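PDB 6I5S: bottromycin amidohydrolase from Streptomyces purpureus, which probably hydrolyses a thiazoline-containing intermediate as a zinc-dependent amidohydrolase, acting as gatekeeper of bottromycin biosynthesis. Local coordinates for residues 89-97 with 343-351; 285-293 with 353-362. All coordinates share one frame; numbering follows the deposited sequence.

Interaction 1. Residues 89-97 with 343-351; sequences GFVDAHAHV and LLVGTDCGN
His94, His96 and Asp348 converge on one zinc ion, which His94 NE2, His96 NE2 and Asp348 OD1 all ligate. Their ligand atoms pack closely without bonding one another: His94 NE2 lies 3.1 Å from Asp348 OD1. The carboxylate plane stands 70° from the His94 ring but only 36° from that of His96. Outside this shell, His94 ND1 is hydrogen-bonded to Glu228 and Asp348 OD2 pairs with Arg279, so two of the ligands have a second partner. Two backbone bonds tie the segments together: Asp348 N donates to His94 O (2.7 Å), and Ala93 N to Val345 O in a nearly straight bond (2.8 Å). Asp92, its CG anti to the backbone N (chi1 -173°), reaches across to Thr347: OD1 accepts a hydrogen bond from Thr347 OG1 on its syn lone pair at 2.7 Å. Asp92 OD2 turns back to His94 N of the same segment at 3.0 Å, closing an Asx turn. Thr347 OG1 in turn accepts from Cys349 N, an ST turn. Ala95 CB rests on Cys349 SG at 3.5 Å. A His-X-His motif, His94 and His96, joined at the metal by an aspartate from far along the chain, is characteristic of the binuclear zinc site of the amidohydrolase superfamily.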
loop_
_atom_site.group_PDB
_atom_site.type_symbol
_atom_site.label_atom_id
_atom_site.label_comp_id
_atom_site.label_asym_id
_atom_site.label_seq_id
_atom_site.Cartn_x
_atom_site.Cartn_y
_atom_site.Cartn_z
ATOM N N GLY A 89 5.748 -10.811 4.415
ATOM C CA GLY A 89 4.579 -9.967 4.566
ATOM C C GLY A 89 4.519 -8.929 3.464
ATOM O O GLY A 89 5.548 -8.482 2.973
ATOM N N PHE A 90 3.290 -8.569 3.080
ATOM C CA PHE A 90 3.049 -7.611 2.005
ATOM C C PHE A 90 3.176 -6.176 2.497
ATOM O O PHE A 90 2.968 -5.870 3.683
ATOM C CB PHE A 90 1.636 -7.791 1.416
ATOM C CG PHE A 90 1.331 -9.202 1.033
ATOM C CD1 PHE A 90 2.283 -9.994 0.425
ATOM C CD2 PHE A 90 0.111 -9.745 1.319
ATOM C CE1 PHE A 90 2.027 -11.343 0.139
ATOM C CE2 PHE A 90 -0.150 -11.113 1.017
ATOM C CZ PHE A 90 0.827 -11.874 0.414
ATOM N N VAL A 91 3.493 -5.292 1.546
ATOM C CA VAL A 91 3.625 -3.859 1.802
ATOM C C VAL A 91 2.682 -3.126 0.873
ATOM O O VAL A 91 2.842 -3.180 -0.362
ATOM C CB VAL A 91 5.062 -3.362 1.591
ATOM C CG1 VAL A 91 5.141 -1.864 2.084
ATOM C CG2 VAL A 91 6.049 -4.270 2.353
ATOM N N ASP A 92 1.693 -2.428 1.444
ATOM C CA ASP A 92 0.915 -1.488 0.632
ATOM C C ASP A 92 1.755 -0.224 0.438
ATOM O O ASP A 92 1.948 0.565 1.376
ATOM C CB ASP A 92 -0.443 -1.168 1.250
ATOM C CG ASP A 92 -1.313 -0.317 0.327
ATOM O OD1 ASP A 92 -2.526 -0.371 0.469
ATOM O OD2 ASP A 92 -0.772 0.433 -0.541
ATOM N N ALA A 93 2.248 -0.043 -0.769
ATOM C CA ALA A 93 3.217 1.027 -1.039
ATOM C C ALA A 93 2.601 2.423 -1.168
ATOM O O ALA A 93 3.344 3.412 -1.353
ATOM C CB ALA A 93 4.009 0.693 -2.277
ATOM N N HIS A 94 1.295 2.559 -1.030
ATOM C CA HIS A 94 0.684 3.882 -1.057
ATOM C C HIS A 94 -0.629 3.813 -0.293
ATOM O O HIS A 94 -1.683 3.686 -0.911
ATOM C CB HIS A 94 0.429 4.335 -2.482
ATOM C CG HIS A 94 0.109 5.809 -2.630
ATOM N ND1 HIS A 94 0.835 6.655 -3.445
ATOM C CD2 HIS A 94 -0.852 6.581 -2.060
ATOM C CE1 HIS A 94 0.347 7.881 -3.345
ATOM N NE2 HIS A 94 -0.693 7.862 -2.540
ATOM N N ALA A 95 -0.599 3.903 1.033
ATOM C CA ALA A 95 -1.807 3.807 1.840
ATOM C C ALA A 95 -2.041 5.137 2.547
ATOM O O ALA A 95 -1.107 5.913 2.765
ATOM C CB ALA A 95 -1.721 2.664 2.862
ATOM N N HIS A 96 -3.313 5.445 2.784
ATOM C CA HIS A 96 -3.730 6.606 3.561
ATOM C C HIS A 96 -4.501 6.036 4.754
ATOM O O HIS A 96 -5.727 5.989 4.764
ATOM C CB HIS A 96 -4.552 7.575 2.737
ATOM C CG HIS A 96 -3.742 8.268 1.680
ATOM N ND1 HIS A 96 -2.813 9.246 1.973
ATOM C CD2 HIS A 96 -3.677 8.080 0.342
ATOM C CE1 HIS A 96 -2.231 9.646 0.858
ATOM N NE2 HIS A 96 -2.738 8.954 -0.144
ATOM N N VAL A 97 -3.752 5.585 5.745
ATOM C CA VAL A 97 -4.306 5.033 6.978
ATOM C C VAL A 97 -4.766 6.195 7.836
ATOM O O VAL A 97 -3.966 7.071 8.184
ATOM C CB VAL A 97 -3.260 4.190 7.681
ATOM C CG1 VAL A 97 -3.717 3.867 9.094
ATOM C CG2 VAL A 97 -3.016 2.947 6.833
ATOM N N LEU A 343 8.512 -2.154 -9.998
ATOM C CA LEU A 343 7.132 -1.843 -9.661
ATOM C C LEU A 343 6.835 -2.110 -8.182
ATOM O O LEU A 343 7.471 -2.938 -7.537
ATOM C CB LEU A 343 6.176 -2.656 -10.502
ATOM C CG LEU A 343 6.082 -2.246 -11.960
ATOM C CD1 LEU A 343 5.148 -3.279 -12.684
ATOM C CD2 LEU A 343 5.548 -0.895 -12.132
ATOM N N LEU A 344 5.852 -1.378 -7.675
ATOM C CA LEU A 344 5.355 -1.495 -6.298
ATOM C C LEU A 344 3.844 -1.631 -6.356
ATOM O O LEU A 344 3.178 -1.201 -7.314
ATOM C CB LEU A 344 5.740 -0.237 -5.450
ATOM C CG LEU A 344 7.227 0.080 -5.389
ATOM C CD1 LEU A 344 7.437 1.494 -4.796
ATOM C CD2 LEU A 344 7.906 -0.973 -4.486
ATOM N N VAL A 345 3.288 -2.214 -5.304
ATOM C CA VAL A 345 1.855 -2.447 -5.195
ATOM C C VAL A 345 1.306 -1.474 -4.171
ATOM O O VAL A 345 1.488 -1.685 -2.959
ATOM C CB VAL A 345 1.542 -3.887 -4.792
ATOM C CG1 VAL A 345 0.092 -4.068 -4.781
ATOM C CG2 VAL A 345 2.221 -4.895 -5.688
ATOM N N GLY A 346 0.668 -0.399 -4.633
ATOM C CA GLY A 346 0.062 0.560 -3.738
ATOM C C GLY A 346 -1.352 0.847 -4.201
ATOM O O GLY A 346 -1.694 0.631 -5.363
ATOM N N THR A 347 -2.175 1.365 -3.278
ATOM C CA THR A 347 -3.613 1.407 -3.510
ATOM C C THR A 347 -4.258 2.780 -3.460
ATOM O O THR A 347 -5.352 2.938 -4.021
ATOM C CB THR A 347 -4.348 0.541 -2.483
ATOM O OG1 THR A 347 -4.145 1.043 -1.154
ATOM C CG2 THR A 347 -3.876 -0.894 -2.592
ATOM N N ASP A 348 -3.660 3.749 -2.767
ATOM C CA ASP A 348 -4.368 4.982 -2.410
ATOM C C ASP A 348 -5.638 4.666 -1.632
ATOM O O ASP A 348 -6.643 5.377 -1.731
ATOM C CB ASP A 348 -4.665 5.838 -3.663
ATOM C CG ASP A 348 -4.237 7.291 -3.529
ATOM O OD1 ASP A 348 -3.834 7.748 -2.461
ATOM O OD2 ASP A 348 -4.305 7.983 -4.552
ATOM N N CYS A 349 -5.589 3.610 -0.811
ATOM C CA CYS A 349 -6.746 3.237 -0.016
ATOM C C CYS A 349 -7.181 4.413 0.825
ATOM O O CYS A 349 -6.374 5.194 1.352
ATOM C CB CYS A 349 -6.500 1.981 0.816
ATOM S SG CYS A 349 -5.117 2.068 2.030
ATOM N N GLY A 350 -8.485 4.507 1.005
ATOM C CA GLY A 350 -9.113 5.688 1.565
ATOM C C GLY A 350 -9.825 6.530 0.535
ATOM O O GLY A 350 -10.800 7.191 0.863
ATOM N N ASN A 351 -9.331 6.536 -0.695
ATOM C CA ASN A 351 -10.075 7.119 -1.811
ATOM C C ASN A 351 -11.392 6.370 -1.969
ATOM O O ASN A 351 -11.507 5.197 -1.552
ATOM C CB ASN A 351 -9.292 7.001 -3.112
ATOM C CG ASN A 351 -8.200 8.031 -3.260
ATOM O OD1 ASN A 351 -7.827 8.665 -2.302
ATOM N ND2 ASN A 351 -7.647 8.155 -4.467
HETATM O O HOH W 1 4.471 -2.780 -2.775
#

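Interaction 2. Residues 285-293 with 353-362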
loop_
_atom_site.group_PDB
_atom_site.type_symbol
_atom_site.label_atom_id
_atom_site.label_comp_id
_atom_site.label_asym_id
_atom_site.label_seq_id
_atom_site.Cartn_x
_atom_site.Cartn_y
_atom_site.Cartn_z
ATOM N N PHE A 285 -14.723 -3.494 -11.993
ATOM C CA PHE A 285 -13.714 -3.903 -11.025
ATOM C C PHE A 285 -13.829 -3.196 -9.686
ATOM O O PHE A 285 -13.393 -3.758 -8.681
ATOM C CB PHE A 285 -12.311 -3.671 -11.599
ATOM C CG PHE A 285 -12.030 -4.551 -12.805
ATOM C CD1 PHE A 285 -11.882 -5.925 -12.646
ATOM C CD2 PHE A 285 -11.994 -4.008 -14.089
ATOM C CE1 PHE A 285 -11.688 -6.752 -13.738
ATOM C CE2 PHE A 285 -11.792 -4.820 -15.191
ATOM C CZ PHE A 285 -11.628 -6.186 -15.024
ATOM N N THR A 286 -14.378 -1.979 -9.652
ATOM C CA THR A 286 -14.460 -1.214 -8.403
ATOM C C THR A 286 -15.662 -1.653 -7.580
ATOM O O THR A 286 -15.596 -1.664 -6.335
ATOM C CB THR A 286 -14.531 0.291 -8.738
ATOM O OG1 THR A 286 -13.358 0.666 -9.455
ATOM C CG2 THR A 286 -14.638 1.188 -7.481
ATOM N N ARG A 287 -16.762 -1.949 -8.269
ATOM C CA ARG A 287 -17.989 -2.481 -7.695
ATOM C C ARG A 287 -18.506 -1.619 -6.541
ATOM O O ARG A 287 -18.735 -2.107 -5.437
ATOM C CB ARG A 287 -17.798 -3.927 -7.255
ATOM C CG ARG A 287 -16.961 -4.740 -8.266
ATOM C CD ARG A 287 -17.554 -5.993 -8.697
ATOM N NE ARG A 287 -18.115 -6.775 -7.618
ATOM C CZ ARG A 287 -19.395 -7.064 -7.459
ATOM N NH1 ARG A 287 -20.297 -6.660 -8.353
ATOM N NH2 ARG A 287 -19.760 -7.782 -6.396
ATOM N N PRO A 288 -18.720 -0.330 -6.781
ATOM C CA PRO A 288 -19.360 0.475 -5.749
ATOM C C PRO A 288 -20.724 -0.122 -5.412
ATOM O O PRO A 288 -21.460 -0.574 -6.285
ATOM C CB PRO A 288 -19.466 1.863 -6.386
ATOM C CG PRO A 288 -19.456 1.604 -7.820
ATOM C CD PRO A 288 -18.563 0.426 -8.032
ATOM N N SER A 289 -21.065 -0.104 -4.131
ATOM C CA SER A 289 -22.310 -0.703 -3.688
ATOM C C SER A 289 -22.682 -0.096 -2.351
ATOM O O SER A 289 -21.851 0.504 -1.664
ATOM C CB SER A 289 -22.176 -2.224 -3.563
ATOM O OG SER A 289 -21.175 -2.564 -2.592
ATOM N N ARG A 290 -23.944 -0.294 -1.980
ATOM C CA ARG A 290 -24.398 0.084 -0.645
ATOM C C ARG A 290 -23.618 -0.661 0.425
ATOM O O ARG A 290 -23.360 -0.115 1.499
ATOM C CB ARG A 290 -25.895 -0.199 -0.495
ATOM C CG ARG A 290 -26.471 0.049 0.898
ATOM C CD ARG A 290 -27.962 -0.345 0.997
ATOM N NE ARG A 290 -28.791 0.368 0.018
ATOM C CZ ARG A 290 -29.340 -0.172 -1.073
ATOM N NH1 ARG A 290 -29.180 -1.461 -1.355
ATOM N NH2 ARG A 290 -30.066 0.589 -1.888
ATOM N N ALA A 291 -23.237 -1.910 0.161
ATOM C CA ALA A 291 -22.530 -2.662 1.194
ATOM C C ALA A 291 -21.153 -2.067 1.447
ATOM O O ALA A 291 -20.748 -1.912 2.599
ATOM C CB ALA A 291 -22.430 -4.140 0.792
ATOM N N VAL A 292 -20.435 -1.664 0.377
ATOM C CA VAL A 292 -19.115 -1.082 0.585
ATOM C C VAL A 292 -19.231 0.282 1.248
ATOM O O VAL A 292 -18.423 0.631 2.108
ATOM C CB VAL A 292 -18.326 -1.004 -0.731
ATOM C CG1 VAL A 292 -16.976 -0.346 -0.450
ATOM C CG2 VAL A 292 -18.094 -2.345 -1.267
ATOM N N LEU A 293 -20.239 1.074 0.881
ATOM C CA LEU A 293 -20.444 2.338 1.580
ATOM C C LEU A 293 -20.727 2.133 3.061
ATOM O O LEU A 293 -20.299 2.939 3.891
ATOM C CB LEU A 293 -21.585 3.115 0.941
ATOM C CG LEU A 293 -21.325 3.771 -0.380
ATOM C CD1 LEU A 293 -22.672 4.192 -1.022
ATOM C CD2 LEU A 293 -20.417 4.967 -0.176
ATOM N N PHE A 353 -14.194 3.976 -2.516
ATOM C CA PHE A 353 -14.313 2.572 -2.915
ATOM C C PHE A 353 -12.977 1.863 -3.059
ATOM O O PHE A 353 -12.916 0.777 -3.649
ATOM C CB PHE A 353 -15.168 2.480 -4.186
ATOM C CG PHE A 353 -16.535 2.985 -3.926
ATOM C CD1 PHE A 353 -17.379 2.282 -3.080
ATOM C CD2 PHE A 353 -16.947 4.192 -4.420
ATOM C CE1 PHE A 353 -18.638 2.757 -2.774
ATOM C CE2 PHE A 353 -18.218 4.668 -4.117
ATOM C CZ PHE A 353 -19.050 3.948 -3.295
ATOM N N VAL A 354 -11.914 2.418 -2.468
ATOM C CA VAL A 354 -10.619 1.744 -2.352
ATOM C C VAL A 354 -10.449 1.377 -0.882
ATOM O O VAL A 354 -10.105 2.237 -0.072
ATOM C CB VAL A 354 -9.485 2.604 -2.866
ATOM C CG1 VAL A 354 -8.206 1.779 -2.897
ATOM C CG2 VAL A 354 -9.831 3.141 -4.272
ATOM N N VAL A 355 -10.744 0.121 -0.542
ATOM C CA VAL A 355 -10.856 -0.311 0.852
ATOM C C VAL A 355 -9.524 -0.891 1.287
ATOM O O VAL A 355 -9.027 -1.842 0.677
ATOM C CB VAL A 355 -11.977 -1.346 1.029
ATOM C CG1 VAL A 355 -12.070 -1.848 2.515
ATOM C CG2 VAL A 355 -13.331 -0.768 0.614
ATOM N N ALA A 356 -8.961 -0.342 2.372
ATOM C CA ALA A 356 -7.705 -0.867 2.920
ATOM C C ALA A 356 -7.795 -2.381 3.164
ATOM O O ALA A 356 -8.641 -2.863 3.922
ATOM C CB ALA A 356 -7.352 -0.148 4.244
ATOM N N GLY A 357 -6.877 -3.121 2.564
ATOM C CA GLY A 357 -6.890 -4.561 2.654
ATOM C C GLY A 357 -7.259 -5.220 1.328
ATOM O O GLY A 357 -6.389 -5.649 0.545
ATOM N N PRO A 358 -8.553 -5.301 1.024
ATOM C CA PRO A 358 -8.931 -5.918 -0.268
ATOM C C PRO A 358 -8.361 -5.188 -1.467
ATOM O O PRO A 358 -8.026 -5.835 -2.456
ATOM C CB PRO A 358 -10.468 -5.857 -0.260
ATOM C CG PRO A 358 -10.847 -5.568 1.139
ATOM C CD PRO A 358 -9.724 -4.880 1.799
ATOM N N SER A 359 -8.224 -3.862 -1.385
ATOM C CA SER A 359 -7.716 -3.075 -2.516
ATOM C C SER A 359 -6.283 -3.468 -2.868
ATOM O O SER A 359 -5.853 -3.314 -4.034
ATOM C CB SER A 359 -7.782 -1.572 -2.209
ATOM O OG SER A 359 -6.998 -1.196 -1.090
ATOM N N PHE A 360 -5.526 -3.941 -1.882
ATOM C CA PHE A 360 -4.175 -4.418 -2.165
ATOM C C PHE A 360 -4.223 -5.556 -3.185
ATOM O O PHE A 360 -3.451 -5.588 -4.159
ATOM C CB PHE A 360 -3.491 -4.874 -0.878
ATOM C CG PHE A 360 -2.072 -5.273 -1.072
ATOM C CD1 PHE A 360 -1.125 -4.291 -1.211
ATOM C CD2 PHE A 360 -1.700 -6.592 -1.221
ATOM C CE1 PHE A 360 0.214 -4.608 -1.429
ATOM C CE2 PHE A 360 -0.354 -6.926 -1.412
ATOM C CZ PHE A 360 0.595 -5.922 -1.536
ATOM N N HIS A 361 -5.109 -6.522 -2.947
ATOM C CA HIS A 361 -5.279 -7.635 -3.876
ATOM C C HIS A 361 -5.942 -7.200 -5.169
ATOM O O HIS A 361 -5.691 -7.822 -6.201
ATOM C CB HIS A 361 -5.995 -8.773 -3.121
ATOM C CG HIS A 361 -5.136 -9.281 -2.015
ATOM N ND1 HIS A 361 -4.052 -10.098 -2.266
ATOM C CD2 HIS A 361 -5.077 -8.945 -0.708
ATOM C CE1 HIS A 361 -3.401 -10.293 -1.127
ATOM N NE2 HIS A 361 -3.988 -9.584 -0.175
ATOM N N LYS A 362 -6.776 -6.168 -5.146
ATOM C CA LYS A 362 -7.255 -5.605 -6.415
ATOM C C LYS A 362 -6.120 -5.035 -7.245
ATOM O O LYS A 362 -6.142 -5.133 -8.490
ATOM C CB LYS A 362 -8.300 -4.533 -6.182
ATOM C CG LYS A 362 -9.627 -5.028 -5.642
ATOM C CD LYS A 362 -10.674 -3.972 -5.867
ATOM C CE LYS A 362 -11.990 -4.365 -5.298
ATOM N NZ LYS A 362 -13.086 -3.442 -5.742
HETATM O O HOH W 2 -14.843 -1.427 -3.663
#
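Pro288 and Phe353 mark the closest backbone approach, 6.2 Å between their CA atoms, and the chains then part, with 8.1 Å between the CA atoms of Phe285 and Lys362. The CB of Phe353 points toward residues 285-293. Pro288 CB makes a CH-pi contact with the Phe353 ring, 3.6 Å from its centroid and 5° off its normal, almost exactly over the centre. Val292 meets the same ring differently, with CG1 at the edge near its plane, 3.7 Å from Phe353 CD1. Leu293 comes to the far end of the ring, where CD2 touches Phe353 CZ at 3.6 Å. At the root of the side chain, Thr286 CG2 lies against Phe353 CB. Val292 CG1, anti to its own backbone N (chi1 178°), also reaches Val355 CG2, so one methyl serves two partners. Replacing Phe353 by an alanine would probably open a gap beneath Pro288 and leave Val292 and Leu293 without the ring they pack on. Beyond this apolar patch, Lys362 extends its chain so that NZ donates to Phe285 O at 3.0 Å, in the carbonyl plane on a lone pair; NZ also forms a salt bridge with Asp458. A water lies within hydrogen-bonding distance of both Thr286 O and Phe353 O. Ser289 OG accepts from Val292 N as the N-cap of helix 290-295. The contact thus joins the loop before helix 290-295 and its first turn to the loop before helix 358-369 and, through Lys362, to that helix; helix 301-313 adds Trp304 and Ala308 to the surroundings of Phe353, while helix 273-280 packs on Thr286, Val354 and Lys362.

The two interactions are continuous: residues 343-351 run almost directly into 353-362, and the centres of interactions 1 and 2 lie about 13 Å apart. Atoms of the two also meet: Val345 CG1 lies 3.4 Å from Phe360 CE1, and the backbone oxygen Thr347 O 3.3 Å from Val354 CG1. Trp304 touches both, bonding through NE1 to Gly350 O and meeting the ring of Phe353. Helix 273-280 does likewise, its Arg279 pairing with zinc ligand Asp348 while Ala278 packs on Thr286 and Val354. Interaction 1 holds three zinc ligands at the centre of the chain; interaction 2, its centre about 14 Å from that of the chain, is packing, with none of the residues that ligate the zinc ions.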